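Local structure of alpha-ketoglutarate-dependent non-heme iron oxygenase EasH (Aspergillus japonicus, 5M0T) at residues Q129-E134 against R170-S175; P139-L144 against P149-N154. The protein is an iron(II)- and 2-oxoglutarate-dependent oxygenase of the phytanoyl-CoA dioxygenase family that takes part in cycloclavine biosynthesis, a branch of ergot alkaloid metabolism. All coordinates share one frame; numbering follows the deposited sequence.

Contact 1 of 2, residues Q129-E134 against R170-S175; sequences QELHRE and RVLPGS. With FE2 (Fe (II) ion), chain C; AKG (2-oxoglutaric acid), chain D.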
ATOM      1  N   GLN A 129     -11.116  -6.832 -24.224  1.00 45.48           N
ATOM      2  CA  GLN A 129     -10.739  -7.509 -22.982  1.00 43.49           C
ATOM      3  C   GLN A 129     -11.867  -8.420 -22.531  1.00 42.58           C
ATOM      4  O   GLN A 129     -13.046  -8.178 -22.847  1.00 42.01           O
ATOM      5  CB  GLN A 129     -10.470  -6.485 -21.875  1.00 41.34           C
ATOM      6  CG  GLN A 129      -9.225  -5.655 -22.086  1.00 40.97           C
ATOM      7  CD  GLN A 129      -9.010  -4.600 -20.996  1.00 38.86           C
ATOM      8  OE1 GLN A 129      -9.945  -3.965 -20.527  1.00 35.83           O
ATOM      9  NE2 GLN A 129      -7.761  -4.398 -20.608  1.00 39.24           N
ATOM     10  N   GLU A 130     -11.512  -9.451 -21.770  1.00 41.65           N
ATOM     11  CA  GLU A 130     -12.515 -10.145 -20.969  1.00 43.73           C
ATOM     12  C   GLU A 130     -13.012  -9.189 -19.853  1.00 39.53           C
ATOM     13  O   GLU A 130     -12.262  -8.351 -19.348  1.00 37.01           O
ATOM     14  CB  GLU A 130     -11.964 -11.462 -20.377  1.00 48.58           C
ATOM     15  CG  GLU A 130     -12.341 -12.777 -21.102  1.00 57.59           C
ATOM     16  CD  GLU A 130     -12.100 -12.796 -22.609  1.00 65.66           C
ATOM     17  OE1 GLU A 130     -11.232 -12.062 -23.143  1.00 77.41           O
ATOM     18  OE2 GLU A 130     -12.784 -13.594 -23.277  1.00 73.34           O
ATOM     19  N   LEU A 131     -14.278  -9.339 -19.482  1.00 37.40           N
ATOM     20  CA  LEU A 131     -14.855  -8.570 -18.393  1.00 35.00           C
ATOM     21  C   LEU A 131     -14.181  -8.946 -17.086  1.00 34.48           C
ATOM     22  O   LEU A 131     -13.987 -10.101 -16.818  1.00 33.93           O
ATOM     23  CB  LEU A 131     -16.366  -8.785 -18.291  1.00 34.40           C
ATOM     24  CG  LEU A 131     -17.236  -8.377 -19.483  1.00 34.38           C
ATOM     25  CD1 LEU A 131     -18.686  -8.721 -19.208  1.00 35.05           C
ATOM     26  CD2 LEU A 131     -17.102  -6.906 -19.832  1.00 32.81           C
ATOM     27  N   HIS A 132     -13.828  -7.946 -16.287  1.00 34.04           N
ATOM     28  CA  HIS A 132     -13.099  -8.148 -15.038  1.00 35.14           C
ATOM     29  C   HIS A 132     -13.476  -7.040 -14.037  1.00 33.97           C
ATOM     30  O   HIS A 132     -14.025  -6.010 -14.423  1.00 32.62           O
ATOM     31  CB  HIS A 132     -11.578  -8.118 -15.321  1.00 35.88           C
ATOM     32  CG  HIS A 132     -11.092  -6.819 -15.908  1.00 37.34           C
ATOM     33  ND1 HIS A 132     -11.111  -6.554 -17.260  1.00 37.15           N
ATOM     34  CD2 HIS A 132     -10.612  -5.694 -15.317  1.00 36.88           C
ATOM     35  CE1 HIS A 132     -10.649  -5.333 -17.477  1.00 36.87           C
ATOM     36  NE2 HIS A 132     -10.366  -4.774 -16.313  1.00 41.55           N
ATOM     37  N   ARG A 133     -13.169  -7.261 -12.765  1.00 34.05           N
ATOM     38  CA  ARG A 133     -13.321  -6.241 -11.731  1.00 34.19           C
ATOM     39  C   ARG A 133     -11.941  -5.715 -11.413  1.00 35.48           C
ATOM     40  O   ARG A 133     -10.988  -6.497 -11.279  1.00 36.74           O
ATOM     41  CB  ARG A 133     -13.962  -6.834 -10.478  1.00 33.73           C
ATOM     42  CG  ARG A 133     -15.408  -7.232 -10.702  1.00 33.23           C
ATOM     43  CD  ARG A 133     -16.091  -7.630  -9.415  1.00 32.27           C
ATOM     44  NE  ARG A 133     -17.506  -7.874  -9.652  1.00 31.73           N
ATOM     45  CZ  ARG A 133     -18.028  -9.020 -10.093  1.00 32.19           C
ATOM     46  NH1 ARG A 133     -17.251 -10.080 -10.372  1.00 32.16           N
ATOM     47  NH2 ARG A 133     -19.350  -9.101 -10.267  1.00 32.18           N
ATOM     48  N   GLU A 134     -11.827  -4.397 -11.294  1.00 35.15           N
ATOM     49  CA  GLU A 134     -10.524  -3.766 -11.121  1.00 36.08           C
ATOM     50  C   GLU A 134      -9.895  -4.117  -9.762  1.00 35.60           C
ATOM     51  O   GLU A 134      -8.668  -4.176  -9.667  1.00 37.08           O
ATOM     52  CB  GLU A 134     -10.603  -2.247 -11.337  1.00 37.10           C
ATOM     53  CG  GLU A 134      -9.435  -1.688 -12.167  1.00 40.05           C
ATOM     54  CD  GLU A 134      -9.608  -1.836 -13.687  1.00 43.40           C
ATOM     55  OE1 GLU A 134      -9.455  -2.950 -14.238  1.00 37.41           O
ATOM     56  OE2 GLU A 134      -9.894  -0.816 -14.359  1.00 49.13           O
ATOM     57  N   ARG A 170     -16.928  -1.469 -22.026  1.00 36.18           N
ATOM     58  CA  ARG A 170     -18.185  -2.166 -21.778  1.00 35.85           C
ATOM     59  C   ARG A 170     -18.358  -2.398 -20.294  1.00 33.56           C
ATOM     60  O   ARG A 170     -17.398  -2.677 -19.623  1.00 34.35           O
ATOM     61  CB  ARG A 170     -18.224  -3.467 -22.572  1.00 37.97           C
ATOM     62  CG  ARG A 170     -18.073  -3.209 -24.063  1.00 41.69           C
ATOM     63  CD  ARG A 170     -18.534  -4.370 -24.936  1.00 46.02           C
ATOM     64  NE  ARG A 170     -19.156  -3.845 -26.157  1.00 49.83           N
ATOM     65  CZ  ARG A 170     -20.395  -4.089 -26.589  1.00 50.35           C
ATOM     66  NH1 ARG A 170     -21.223  -4.891 -25.941  1.00 48.99           N
ATOM     67  NH2 ARG A 170     -20.808  -3.526 -27.724  1.00 55.94           N
ATOM     68  N   VAL A 171     -19.572  -2.240 -19.779  1.00 32.52           N
ATOM     69  CA  VAL A 171     -19.819  -2.271 -18.334  1.00 31.75           C
ATOM     70  C   VAL A 171     -21.119  -2.994 -18.054  1.00 31.89           C
ATOM     71  O   VAL A 171     -22.014  -2.974 -18.872  1.00 33.07           O
ATOM     72  CB  VAL A 171     -19.870  -0.848 -17.706  1.00 33.16           C
ATOM     73  CG1 VAL A 171     -18.570  -0.075 -17.971  1.00 32.81           C
ATOM     74  CG2 VAL A 171     -21.062  -0.051 -18.217  1.00 33.78           C
ATOM     75  N   LEU A 172     -21.200  -3.660 -16.910  1.00 32.72           N
ATOM     76  CA  LEU A 172     -22.425  -4.290 -16.450  1.00 34.32           C
ATOM     77  C   LEU A 172     -22.898  -3.555 -15.193  1.00 34.61           C
ATOM     78  O   LEU A 172     -22.413  -3.835 -14.099  1.00 34.63           O
ATOM     79  CB  LEU A 172     -22.205  -5.777 -16.157  1.00 35.24           C
ATOM     80  CG  LEU A 172     -22.103  -6.695 -17.381  1.00 37.30           C
ATOM     81  CD1 LEU A 172     -21.721  -8.110 -16.975  1.00 37.93           C
ATOM     82  CD2 LEU A 172     -23.406  -6.733 -18.166  1.00 37.92           C
ATOM     83  N   PRO A 173     -23.836  -2.600 -15.354  1.00 34.01           N
ATOM     84  CA  PRO A 173     -24.441  -1.931 -14.207  1.00 33.69           C
ATOM     85  C   PRO A 173     -25.087  -2.933 -13.262  1.00 33.26           C
ATOM     86  O   PRO A 173     -25.768  -3.848 -13.725  1.00 35.22           O
ATOM     87  CB  PRO A 173     -25.504  -1.035 -14.845  1.00 34.97           C
ATOM     88  CG  PRO A 173     -25.030  -0.790 -16.213  1.00 34.89           C
ATOM     89  CD  PRO A 173     -24.316  -2.039 -16.629  1.00 34.52           C
ATOM     90  N   GLY A 174     -24.839  -2.794 -11.963  1.00 32.01           N
ATOM     91  CA  GLY A 174     -25.403  -3.711 -10.963  1.00 32.04           C
ATOM     92  C   GLY A 174     -24.481  -4.848 -10.558  1.00 31.68           C
ATOM     93  O   GLY A 174     -24.749  -5.505  -9.550  1.00 31.10           O
ATOM     94  N   SER A 175     -23.394  -5.083 -11.317  1.00 31.25           N
ATOM     95  CA  SER A 175     -22.473  -6.208 -11.032  1.00 31.18           C
ATOM     96  C   SER A 175     -21.686  -6.053  -9.730  1.00 31.15           C
ATOM     97  O   SER A 175     -21.276  -7.048  -9.120  1.00 31.58           O
ATOM     98  CB  SER A 175     -21.543  -6.501 -12.217  1.00 30.22           C
ATOM     99  OG  SER A 175     -20.793  -5.383 -12.629  1.00 29.24           O
TER
HETATM  100 FE   FE2 C 301     -10.270  -2.856 -16.085  1.00 30.43          FE
HETATM  101  C1  AKG D 302      -8.239  -2.200 -17.544  1.00 48.84           C
HETATM  102  O1  AKG D 302      -8.274  -2.572 -16.372  1.00 43.42           O
HETATM  103  O2  AKG D 302      -7.174  -2.260 -18.307  1.00 57.14           O
HETATM  104  C2  AKG D 302      -9.453  -1.601 -18.269  1.00 51.08           C
HETATM  105  O5  AKG D 302     -10.559  -1.865 -17.839  1.00 37.44           O
HETATM  106  C3  AKG D 302      -9.275  -0.688 -19.455  1.00 44.68           C
HETATM  107  C4  AKG D 302     -10.595  -0.323 -20.114  1.00 38.04           C
HETATM  108  C5  AKG D 302     -10.462   0.563 -21.323  1.00 49.99           C
HETATM  109  O3  AKG D 302      -9.277   1.086 -21.536  1.00 52.71           O
HETATM  110  O4  AKG D 302     -11.408   0.779 -22.046  1.00 41.12           O
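Leu131 and Leu172 meet through single methyls, CD1 to CD1 at 3.8 Å, their side chains crossing at about a right angle; the other branch of Leu131, CD2, faces the backbone O of Arg170. Two residues on, Arg133 makes the polar link. Its chain runs extended from CG to NE and brings NH2 to Ser175 O at 3.0 Å, at the edge of the guanidinium. The N-H points well at the oxygen, yet the donor stands 46° out of the carbonyl plane. NE of the same group bonds to Lys207 O, and Phe181 adds a cation-pi contact, so the guanidinium has three partners. Ser175 closes a type II turn from Leu172: its N and OG both bind Leu172 O, OG at 2.7 Å.

His132, between the two touching residues, turns the other way. With chi1 at 60° its ring swings toward the iron, which NE2 binds at 1.9 Å, while ND1 donates almost straight to Glu130 O (3.0 Å) and fixes the ring's rotation. Glu134 OE1 and His210 join it on the metal, 2-oxoglutarate chelates through O1 and O5, and Gln129 NE2 holds the cosubstrate's O2 at 3.2 Å. Strand 210-211 bonds through its backbone to both segments, His210 to His132 and Gly211 to Arg170, and strand 192-193 flanks strand 170-171 on its other edge.

Contact 2 of 2, residues P139-L144 against P149-N154; sequences PICTTL and PESMLN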
ATOM      1  N   PRO A 139      -5.056  -8.821  -3.657  1.00 35.81           N
ATOM      2  CA  PRO A 139      -5.477 -10.191  -3.274  1.00 36.92           C
ATOM      3  C   PRO A 139      -6.558 -10.308  -2.167  1.00 36.89           C
ATOM      4  O   PRO A 139      -7.428 -11.158  -2.263  1.00 36.41           O
ATOM      5  CB  PRO A 139      -4.172 -10.849  -2.813  1.00 37.96           C
ATOM      6  CG  PRO A 139      -3.106 -10.099  -3.507  1.00 38.06           C
ATOM      7  CD  PRO A 139      -3.590  -8.683  -3.637  1.00 36.18           C
ATOM      8  N   ILE A 140      -6.484  -9.491  -1.123  1.00 36.81           N
ATOM      9  CA  ILE A 140      -7.519  -9.509  -0.085  1.00 38.00           C
ATOM     10  C   ILE A 140      -8.909  -9.161  -0.650  1.00 38.15           C
ATOM     11  O   ILE A 140      -9.894  -9.729  -0.211  1.00 40.59           O
ATOM     12  CB  ILE A 140      -7.151  -8.609   1.132  1.00 37.94           C
ATOM     13  CG1 ILE A 140      -8.163  -8.735   2.283  1.00 38.20           C
ATOM     14  CG2 ILE A 140      -7.083  -7.138   0.751  1.00 35.82           C
ATOM     15  CD1 ILE A 140      -8.493 -10.144   2.705  1.00 40.12           C
ATOM     16  N   CYS A 141      -8.987  -8.273  -1.636  1.00 37.26           N
ATOM     17  CA  CYS A 141     -10.273  -7.941  -2.269  1.00 39.59           C
ATOM     18  C   CYS A 141     -10.841  -9.075  -3.136  1.00 42.71           C
ATOM     19  O   CYS A 141     -12.053  -9.242  -3.219  1.00 47.99           O
ATOM     20  CB  CYS A 141     -10.159  -6.674  -3.118  1.00 38.30           C
ATOM     21  SG  CYS A 141      -9.821  -5.159  -2.206  1.00 40.00           S
ATOM     22  N   THR A 142      -9.965  -9.833  -3.787  1.00 44.82           N
ATOM     23  CA  THR A 142     -10.360 -11.031  -4.522  1.00 42.44           C
ATOM     24  C   THR A 142     -10.947 -12.079  -3.594  1.00 41.09           C
ATOM     25  O   THR A 142     -11.928 -12.725  -3.931  1.00 41.48           O
ATOM     26  CB  THR A 142      -9.153 -11.624  -5.278  1.00 44.08           C
ATOM     27  OG1 THR A 142      -8.661 -10.650  -6.199  1.00 43.88           O
ATOM     28  CG2 THR A 142      -9.527 -12.891  -6.046  1.00 45.76           C
ATOM     29  N   THR A 143     -10.348 -12.241  -2.432  1.00 41.02           N
ATOM     30  CA  THR A 143     -10.822 -13.207  -1.435  1.00 42.44           C
ATOM     31  C   THR A 143     -12.211 -12.855  -0.888  1.00 40.75           C
ATOM     32  O   THR A 143     -13.068 -13.727  -0.735  1.00 40.98           O
ATOM     33  CB  THR A 143      -9.819 -13.282  -0.272  1.00 44.14           C
ATOM     34  OG1 THR A 143      -8.569 -13.755  -0.779  1.00 45.69           O
ATOM     35  CG2 THR A 143     -10.314 -14.206   0.855  1.00 45.87           C
ATOM     36  N   LEU A 144     -12.405 -11.569  -0.598  1.00 38.81           N
ATOM     37  CA  LEU A 144     -13.657 -11.055  -0.042  1.00 37.99           C
ATOM     38  C   LEU A 144     -14.795 -10.929  -1.054  1.00 36.44           C
ATOM     39  O   LEU A 144     -15.945 -11.086  -0.682  1.00 36.66           O
ATOM     40  CB  LEU A 144     -13.412  -9.711   0.653  1.00 37.07           C
ATOM     41  CG  LEU A 144     -12.477  -9.786   1.878  1.00 38.27           C
ATOM     42  CD1 LEU A 144     -12.144  -8.393   2.413  1.00 37.73           C
ATOM     43  CD2 LEU A 144     -13.073 -10.671   2.973  1.00 39.09           C
ATOM     44  N   PRO A 149     -14.286  -4.149   1.139  1.00 37.75           N
ATOM     45  CA  PRO A 149     -14.457  -2.722   1.174  1.00 39.24           C
ATOM     46  C   PRO A 149     -14.131  -2.121  -0.185  1.00 38.06           C
ATOM     47  O   PRO A 149     -13.423  -2.749  -0.978  1.00 37.99           O
ATOM     48  CB  PRO A 149     -13.447  -2.274   2.223  1.00 38.87           C
ATOM     49  CG  PRO A 149     -12.340  -3.248   2.035  1.00 40.43           C
ATOM     50  CD  PRO A 149     -13.075  -4.555   1.863  1.00 39.95           C
ATOM     51  N   GLU A 150     -14.633  -0.911  -0.427  1.00 36.56           N
ATOM     52  CA  GLU A 150     -14.340  -0.188  -1.643  1.00 36.74           C
ATOM     53  C   GLU A 150     -12.859   0.115  -1.619  1.00 36.70           C
ATOM     54  O   GLU A 150     -12.326   0.574  -0.602  1.00 40.61           O
ATOM     55  CB  GLU A 150     -15.162   1.096  -1.739  1.00 37.44           C
ATOM     56  CG  GLU A 150     -16.675   0.879  -1.864  1.00 38.89           C
ATOM     57  CD  GLU A 150     -17.093   0.199  -3.172  1.00 38.52           C
ATOM     58  OE1 GLU A 150     -16.310   0.166  -4.153  1.00 39.44           O
ATOM     59  OE2 GLU A 150     -18.230  -0.304  -3.230  1.00 38.73           O
ATOM     60  N   SER A 151     -12.193  -0.216  -2.721  1.00 33.63           N
ATOM     61  CA  SER A 151     -10.740  -0.081  -2.844  1.00 33.40           C
ATOM     62  C   SER A 151     -10.310   0.808  -3.988  1.00 31.64           C
ATOM     63  O   SER A 151      -9.290   1.455  -3.895  1.00 30.78           O
ATOM     64  CB  SER A 151     -10.107  -1.469  -3.054  1.00 34.13           C
ATOM     65  OG  SER A 151     -10.660  -2.085  -4.196  1.00 32.66           O
ATOM     66  N   MET A 152     -11.068   0.821  -5.076  1.00 32.30           N
ATOM     67  CA  MET A 152     -10.692   1.552  -6.270  1.00 33.75           C
ATOM     68  C   MET A 152     -11.861   2.317  -6.860  1.00 32.75           C
ATOM     69  O   MET A 152     -13.016   1.914  -6.722  1.00 32.98           O
ATOM     70  CB  MET A 152     -10.178   0.582  -7.318  1.00 34.32           C
ATOM     71  CG  MET A 152      -8.949  -0.181  -6.899  1.00 37.58           C
ATOM     72  SD  MET A 152      -8.469  -1.344  -8.172  1.00 44.37           S
ATOM     73  CE  MET A 152      -6.772  -1.685  -7.716  1.00 50.85           C
ATOM     74  N   LEU A 153     -11.532   3.415  -7.522  1.00 32.74           N
ATOM     75  CA  LEU A 153     -12.490   4.215  -8.265  1.00 34.52           C
ATOM     76  C   LEU A 153     -11.817   4.631  -9.568  1.00 34.85           C
ATOM     77  O   LEU A 153     -10.811   5.340  -9.525  1.00 35.02           O
ATOM     78  CB  LEU A 153     -12.884   5.466  -7.470  1.00 33.33           C
ATOM     79  CG  LEU A 153     -14.014   6.318  -8.052  1.00 34.74           C
ATOM     80  CD1 LEU A 153     -15.224   5.476  -8.467  1.00 34.15           C
ATOM     81  CD2 LEU A 153     -14.413   7.384  -7.038  1.00 34.16           C
ATOM     82  N   ASN A 154     -12.382   4.203 -10.703  1.00 33.90           N
ATOM     83  CA  ASN A 154     -11.820   4.475 -12.035  1.00 36.52           C
ATOM     84  C   ASN A 154     -12.574   5.575 -12.771  1.00 37.54           C
ATOM     85  O   ASN A 154     -13.729   5.401 -13.133  1.00 40.22           O
ATOM     86  CB  ASN A 154     -11.833   3.205 -12.894  1.00 36.68           C
ATOM     87  CG  ASN A 154     -10.955   3.323 -14.135  1.00 40.39           C
ATOM     88  OD1 ASN A 154     -10.748   4.414 -14.686  1.00 40.71           O
ATOM     89  ND2 ASN A 154     -10.420   2.190 -14.576  1.00 38.24           N
TER
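Cys141 SG points from the helix at Ser151, standing 3.8 Å from Ser151 OG and equally close to Ser151 CB, a van der Waals approach to the end of a short side chain. With SG anti to its carbonyl carbon (chi1 -66°), Cys141 carries the sulfur off the helix to the serine. One helical turn further on, Leu144 lays its CD1 methyl against the ring of Pro149, 4.0 Å from CD, the two side chains crossing roughly at right angles.

Behind this first shell the helix holds its own shape. Pro139 O takes two donors from Thr143, the backbone N at 3.1 Å and OG1 at 3.2 Å, which arrive from opposite faces of the carbonyl plane; Leu144 N binds Ile140 O in the same helical pattern. Thr142 OG1 reaches back to Asp136 OD1, ahead of the helix. On the other segment, Glu150 N bonds to Glu108 OE1, and Ser151, just before strand 152-158 begins, pairs through its backbone with Ser231 at the end of strand 222-231. Ile140 of the second subunit packs on both Leu144 and Pro149, so this end of the contact belongs to the dimer interface.

The arrangement is a short helix and a four-residue connection leading into strand 152-158, an inner strand of the larger sheet of the cupin-type double-stranded beta-helix fold.

In the fold
Both contacts are largely buried, with centres about 14 Å apart, and contact 2 is nested inside the chain loop that contact 1 closes. Strand 170-171 of contact 1 lies in the small three-stranded sheet, whereas strand 152-158 of contact 2, the preceding strand in the chain, is an inner strand of the larger sheet. Contact 1 mixes metal coordination, directed hydrogen bonds and a small leucine contact; contact 2 is van der Waals packing, and at one end it meets the second subunit, which does not touch contact 1. They join where Glu134 OE2 lies 3.1 Å from Asn154 ND2, probably a weak hydrogen bond, which would give this iron ligand a modest second-shell partner.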